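Geranyltranstransferase (PDB 3TS7) probably catalyses magnesium-dependent head-to-tail condensation of isopentenyl diphosphate with allylic diphosphates to make farnesyl diphosphate. Local coordinates at residues 21-26 / 75-80; 125-130 / 149-154. All blocks are in the same frame, centred on the assembly; numbering follows the deposited sequence.

Contact 1 (21-26 / 75-80)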
loop_
_atom_site.group_PDB
_atom_site.type_symbol
_atom_site.label_atom_id
_atom_site.label_comp_id
_atom_site.label_asym_id
_atom_site.label_seq_id
_atom_site.Cartn_x
_atom_site.Cartn_y
_atom_site.Cartn_z
ATOM N N GLU B 21 -12.484 11.264 -13.000
ATOM C CA GLU B 21 -13.560 11.111 -12.026
ATOM C C GLU B 21 -14.338 9.816 -12.274
ATOM O O GLU B 21 -14.659 9.093 -11.323
ATOM C CB GLU B 21 -14.526 12.296 -12.076
ATOM C CG GLU B 21 -15.618 12.293 -10.992
ATOM C CD GLU B 21 -15.099 12.646 -9.603
ATOM O OE1 GLU B 21 -15.790 12.319 -8.617
ATOM O OE2 GLU B 21 -14.013 13.257 -9.484
ATOM N N ARG B 22 -14.617 9.537 -13.546
ATOM C CA ARG B 22 -15.308 8.317 -13.973
ATOM C C ARG B 22 -14.423 7.085 -13.843
ATOM O O ARG B 22 -14.907 5.986 -13.546
ATOM C CB ARG B 22 -15.782 8.444 -15.420
ATOM C CG ARG B 22 -16.903 9.484 -15.655
ATOM C CD ARG B 22 -17.497 9.370 -17.061
ATOM N NE ARG B 22 -16.486 9.027 -18.070
ATOM C CZ ARG B 22 -15.823 9.902 -18.833
ATOM N NH1 ARG B 22 -16.057 11.209 -18.732
ATOM N NH2 ARG B 22 -14.919 9.465 -19.712
ATOM N N ALA B 23 -13.124 7.268 -14.059
ATOM C CA ALA B 23 -12.198 6.144 -14.019
ATOM C C ALA B 23 -11.957 5.691 -12.574
ATOM O O ALA B 23 -11.853 4.479 -12.312
ATOM C CB ALA B 23 -10.897 6.466 -14.752
ATOM N N LEU B 24 -11.924 6.656 -11.646
ATOM C CA LEU B 24 -11.808 6.362 -10.210
ATOM C C LEU B 24 -13.064 5.655 -9.674
ATOM O O LEU B 24 -12.952 4.669 -8.945
ATOM C CB LEU B 24 -11.525 7.631 -9.386
ATOM C CG LEU B 24 -10.190 8.344 -9.643
ATOM C CD1 LEU B 24 -10.268 9.815 -9.240
ATOM C CD2 LEU B 24 -9.035 7.660 -8.960
ATOM N N ASP B 25 -14.236 6.176 -10.041
ATOM C CA ASP B 25 -15.536 5.576 -9.709
ATOM C C ASP B 25 -15.630 4.125 -10.206
ATOM O O ASP B 25 -16.070 3.240 -9.466
ATOM C CB ASP B 25 -16.678 6.418 -10.296
ATOM C CG ASP B 25 -18.060 5.856 -9.967
ATOM O OD1 ASP B 25 -18.257 5.336 -8.850
ATOM O OD2 ASP B 25 -18.950 5.933 -10.835
ATOM N N ALA B 26 -15.186 3.891 -11.441
ATOM C CA ALA B 26 -15.164 2.553 -12.019
ATOM C C ALA B 26 -14.217 1.586 -11.294
ATOM O O ALA B 26 -14.429 0.375 -11.341
ATOM C CB ALA B 26 -14.846 2.608 -13.526
ATOM N N PRO B 75 -2.989 3.795 -14.689
ATOM C CA PRO B 75 -1.896 4.471 -13.970
ATOM C C PRO B 75 -2.295 5.808 -13.346
ATOM O O PRO B 75 -1.832 6.103 -12.251
ATOM C CB PRO B 75 -0.838 4.643 -15.052
ATOM C CG PRO B 75 -1.051 3.489 -15.921
ATOM C CD PRO B 75 -2.541 3.396 -16.035
ATOM N N ALA B 76 -3.184 6.572 -13.988
ATOM C CA ALA B 76 -3.643 7.853 -13.424
ATOM C C ALA B 76 -4.438 7.647 -12.140
ATOM O O ALA B 76 -4.233 8.369 -11.168
ATOM C CB ALA B 76 -4.447 8.676 -14.434
ATOM N N CYS B 77 -5.331 6.654 -12.131
ATOM C CA CYS B 77 -6.072 6.304 -10.918
ATOM C C CYS B 77 -5.176 5.780 -9.808
ATOM O O CYS B 77 -5.448 6.064 -8.655
ATOM C CB CYS B 77 -7.128 5.233 -11.207
ATOM S SG CYS B 77 -8.456 5.811 -12.240
ATOM N N ALA B 78 -4.166 4.974 -10.175
ATOM C CA ALA B 78 -3.218 4.372 -9.230
ATOM C C ALA B 78 -2.468 5.441 -8.465
ATOM O O ALA B 78 -2.373 5.358 -7.236
ATOM C CB ALA B 78 -2.225 3.447 -9.940
ATOM N N VAL B 79 -1.945 6.452 -9.175
ATOM C CA VAL B 79 -1.231 7.530 -8.464
ATOM C C VAL B 79 -2.164 8.375 -7.628
ATOM O O VAL B 79 -1.772 8.837 -6.569
ATOM C CB VAL B 79 -0.331 8.446 -9.367
ATOM C CG1 VAL B 79 0.873 7.690 -9.855
ATOM C CG2 VAL B 79 -1.124 9.062 -10.528
ATOM N N GLU B 80 -3.402 8.564 -8.088
ATOM C CA GLU B 80 -4.374 9.344 -7.333
ATOM C C GLU B 80 -4.860 8.629 -6.064
ATOM O O GLU B 80 -5.100 9.291 -5.040
ATOM C CB GLU B 80 -5.568 9.747 -8.209
ATOM C CG GLU B 80 -6.551 10.717 -7.564
ATOM C CD GLU B 80 -5.978 12.119 -7.334
ATOM O OE1 GLU B 80 -6.741 13.024 -6.937
ATOM O OE2 GLU B 80 -4.771 12.330 -7.542
#
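Cys-77 sets its sulfur against the backbone and side chains of Ala-23 and Leu-24. This is a steep helix-helix crossing in the all-helical isoprenoid synthase fold. Helix 5-27 passes over the early turns of helix 73-90. The axes of segments 21-26 and 75-80 cross at -76° and approach to 9.6 Å. The two segments come closest in backbone at Leu-24 and Cys-77, whose CA atoms are 5.8 Å apart. The SG of Cys-77 is anti to its own carbonyl carbon (chi1 -68°), and from there it reaches the surface of the other helix. Cys-77 SG lies 3.5 Å from Ala-23 C and 3.6 Å from Ala-23 CB. The small Ala-23 lets the sulfur rest close to the main chain.

Leu-24 closes over the same cysteine from a second direction. Its CG stands beside its own backbone N, and this brings Leu-24 CD2 over Cys-77, 3.8 Å from Cys-77 CA. The same methyl touches the start of the Glu-80 side chain, one turn further on. The two side chains cross there at about a right angle. Only the aliphatic part of Glu-80 is used. Its carboxylate is taken up outside the two segments: OE1 forms a salt bridge with Arg-52. That arginine also pairs with Glu-21 OE2, so acids from both helices share one partner. A phosphate ion, probably from the crystallisation liquor, lies near Glu-80. An alanine in place of Leu-24 would remove both methyls and would probably open a gap between Cys-77 and the Glu-80 stem, beside Leu-47 as well.

All four touching residues are buried, and the side chains meet through carbon and sulfur atoms. Leu-24 CD2 comes 4.1 Å from Glu-80 CB, and Leu-24 CD1 4.2 Å from Glu-80 CG.

Contact 2 (125-130 / 149-154)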
loop_
_atom_site.group_PDB
_atom_site.type_symbol
_atom_site.label_atom_id
_atom_site.label_comp_id
_atom_site.label_asym_id
_atom_site.label_seq_id
_atom_site.Cartn_x
_atom_site.Cartn_y
_atom_site.Cartn_z
ATOM N N ALA B 125 -3.447 -0.558 -1.155
ATOM C CA ALA B 125 -3.511 -1.879 -1.762
ATOM C C ALA B 125 -4.218 -1.891 -3.144
ATOM O O ALA B 125 -3.781 -2.591 -4.057
ATOM C CB ALA B 125 -4.176 -2.867 -0.796
ATOM N N LEU B 126 -5.292 -1.124 -3.258
ATOM C CA LEU B 126 -6.071 -0.968 -4.475
ATOM C C LEU B 126 -5.270 -0.321 -5.614
ATOM O O LEU B 126 -5.444 -0.681 -6.775
ATOM C CB LEU B 126 -7.259 -0.075 -4.171
ATOM C CG LEU B 126 -8.460 -0.011 -5.117
ATOM C CD1 LEU B 126 -9.138 -1.383 -5.307
ATOM C CD2 LEU B 126 -9.440 0.970 -4.512
ATOM N N ALA B 127 -4.407 0.647 -5.280
ATOM C CA ALA B 127 -3.520 1.232 -6.272
ATOM C C ALA B 127 -2.698 0.158 -6.949
ATOM O O ALA B 127 -2.595 0.132 -8.183
ATOM C CB ALA B 127 -2.613 2.285 -5.652
ATOM N N PHE B 128 -2.134 -0.743 -6.147
ATOM C CA PHE B 128 -1.294 -1.785 -6.673
ATOM C C PHE B 128 -2.112 -2.873 -7.397
ATOM O O PHE B 128 -1.606 -3.507 -8.330
ATOM C CB PHE B 128 -0.475 -2.393 -5.540
ATOM C CG PHE B 128 0.636 -1.511 -5.068
ATOM C CD1 PHE B 128 0.552 -0.858 -3.839
ATOM C CD2 PHE B 128 1.765 -1.313 -5.866
ATOM C CE1 PHE B 128 1.592 -0.043 -3.397
ATOM C CE2 PHE B 128 2.801 -0.493 -5.440
ATOM C CZ PHE B 128 2.712 0.141 -4.203
ATOM N N HIS B 129 -3.342 -3.106 -6.926
ATOM C CA HIS B 129 -4.294 -4.024 -7.607
ATOM C C HIS B 129 -4.627 -3.506 -9.008
ATOM O O HIS B 129 -4.614 -4.292 -9.979
ATOM C CB HIS B 129 -5.559 -4.245 -6.759
ATOM C CG HIS B 129 -6.733 -4.805 -7.512
ATOM N ND1 HIS B 129 -6.751 -6.084 -8.033
ATOM C CD2 HIS B 129 -7.946 -4.264 -7.800
ATOM C CE1 HIS B 129 -7.921 -6.302 -8.613
ATOM N NE2 HIS B 129 -8.658 -5.210 -8.498
ATOM N N VAL B 130 -4.865 -2.194 -9.116
ATOM C CA VAL B 130 -5.098 -1.554 -10.438
ATOM C C VAL B 130 -3.904 -1.788 -11.383
ATOM O O VAL B 130 -4.084 -2.290 -12.498
ATOM C CB VAL B 130 -5.487 -0.048 -10.319
ATOM C CG1 VAL B 130 -5.506 0.646 -11.690
ATOM C CG2 VAL B 130 -6.843 0.098 -9.696
ATOM N N GLU B 149 6.872 -1.297 -9.589
ATOM C CA GLU B 149 8.106 -0.920 -8.895
ATOM C C GLU B 149 8.226 0.581 -8.710
ATOM O O GLU B 149 8.601 1.040 -7.627
ATOM C CB GLU B 149 9.349 -1.500 -9.582
ATOM C CG GLU B 149 10.722 -0.947 -9.067
ATOM C CD GLU B 149 10.932 -1.016 -7.536
ATOM O OE1 GLU B 149 10.180 -1.712 -6.810
ATOM O OE2 GLU B 149 11.867 -0.345 -7.046
ATOM N N THR B 150 7.867 1.332 -9.754
ATOM C CA THR B 150 7.874 2.780 -9.713
ATOM C C THR B 150 6.987 3.287 -8.601
ATOM O O THR B 150 7.415 4.122 -7.787
ATOM C CB THR B 150 7.399 3.380 -11.058
ATOM O OG1 THR B 150 8.405 3.134 -12.035
ATOM C CG2 THR B 150 7.141 4.883 -10.935
ATOM N N LEU B 151 5.759 2.770 -8.539
ATOM C CA LEU B 151 4.806 3.268 -7.551
ATOM C C LEU B 151 5.230 2.862 -6.128
ATOM O O LEU B 151 5.090 3.647 -5.177
ATOM C CB LEU B 151 3.371 2.815 -7.857
ATOM C CG LEU B 151 2.267 3.536 -7.053
ATOM C CD1 LEU B 151 2.058 4.978 -7.492
ATOM C CD2 LEU B 151 0.947 2.770 -7.185
ATOM N N ALA B 152 5.777 1.662 -5.990
ATOM C CA ALA B 152 6.176 1.180 -4.677
ATOM C C ALA B 152 7.359 1.992 -4.145
ATOM O O ALA B 152 7.351 2.370 -2.993
ATOM C CB ALA B 152 6.514 -0.278 -4.725
ATOM N N LYS B 153 8.338 2.299 -5.003
ATOM C CA LYS B 153 9.520 3.057 -4.590
ATOM C C LYS B 153 9.150 4.501 -4.263
ATOM O O LYS B 153 9.633 5.062 -3.262
ATOM C CB LYS B 153 10.619 2.978 -5.655
ATOM C CG LYS B 153 12.050 3.242 -5.149
ATOM C CD LYS B 153 12.925 3.794 -6.277
ATOM C CE LYS B 153 14.403 3.404 -6.142
ATOM N NZ LYS B 153 14.835 2.315 -7.086
ATOM N N ALA B 154 8.258 5.083 -5.064
ATOM C CA ALA B 154 7.773 6.437 -4.822
ATOM C C ALA B 154 6.887 6.605 -3.590
ATOM O O ALA B 154 6.860 7.682 -2.984
ATOM C CB ALA B 154 7.061 6.995 -6.061
#
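An antiparallel pair of neighbouring helices in the all-helical prenyl synthase fold meets here, at the subunit interface. Helix 113-133 runs against helix 141-155, with 161° between their short segments. The axes of the two segments approach to 10.7 Å, and four side chains and the backbone of Ala-152 bridge the distance.

Phe-128 does most of the work from its helix. Its CG lies anti to the carbonyl carbon (chi1 -74°), and the ring then extends across to the partner helix. The ring rim meets the backbone of Ala-152, with Phe-128 CZ 3.6 Å from Ala-152 CA. Ala-152 N sits at the ring edge, in its plane. Ala-152 CB also touches this rim, 3.8 Å from Phe-128 CE2.

Leu-151 comes over one face of the same ring. Its CD2 stands 4.1 Å above the plane of the Phe-128 ring, shifted toward the rim. The ring is therefore held on a face by Leu-151 and at its edge by Ala-152.

The phenylalanine also stacks on Phe-128 of the second subunit. His-129 ND1 is hydrogen-bonded to Glu-149 OE1 of that subunit, and the reverse pair forms too. Ile-82 of helix 73-90 packs on Leu-151. Leu-151 CD2 also lies 3.9 Å from Ala-127 CB.

How the contacts relate
From the N terminus, helix 5-27 comes first. Contact 1 closes a loop of 48 residues by returning helix 73-90 to it, past helices 36-46 and 53-65. The chain then runs on to helix 113-133. Contact 2 closes a shorter loop of 18 residues, between that helix and helix 141-155. The loops follow in series and neither nests nor crosses. Their centres are about 13 Å apart, and helix 73-90 joins them. While Cys-77 and Glu-80 meet helix 5-27, Val-79 CG1 packs on Leu-151 CD1, and Ala-78 O lies against Ala-127 CB. The N-terminal helix is thus tied through helix 73-90 to the pair at the subunit interface.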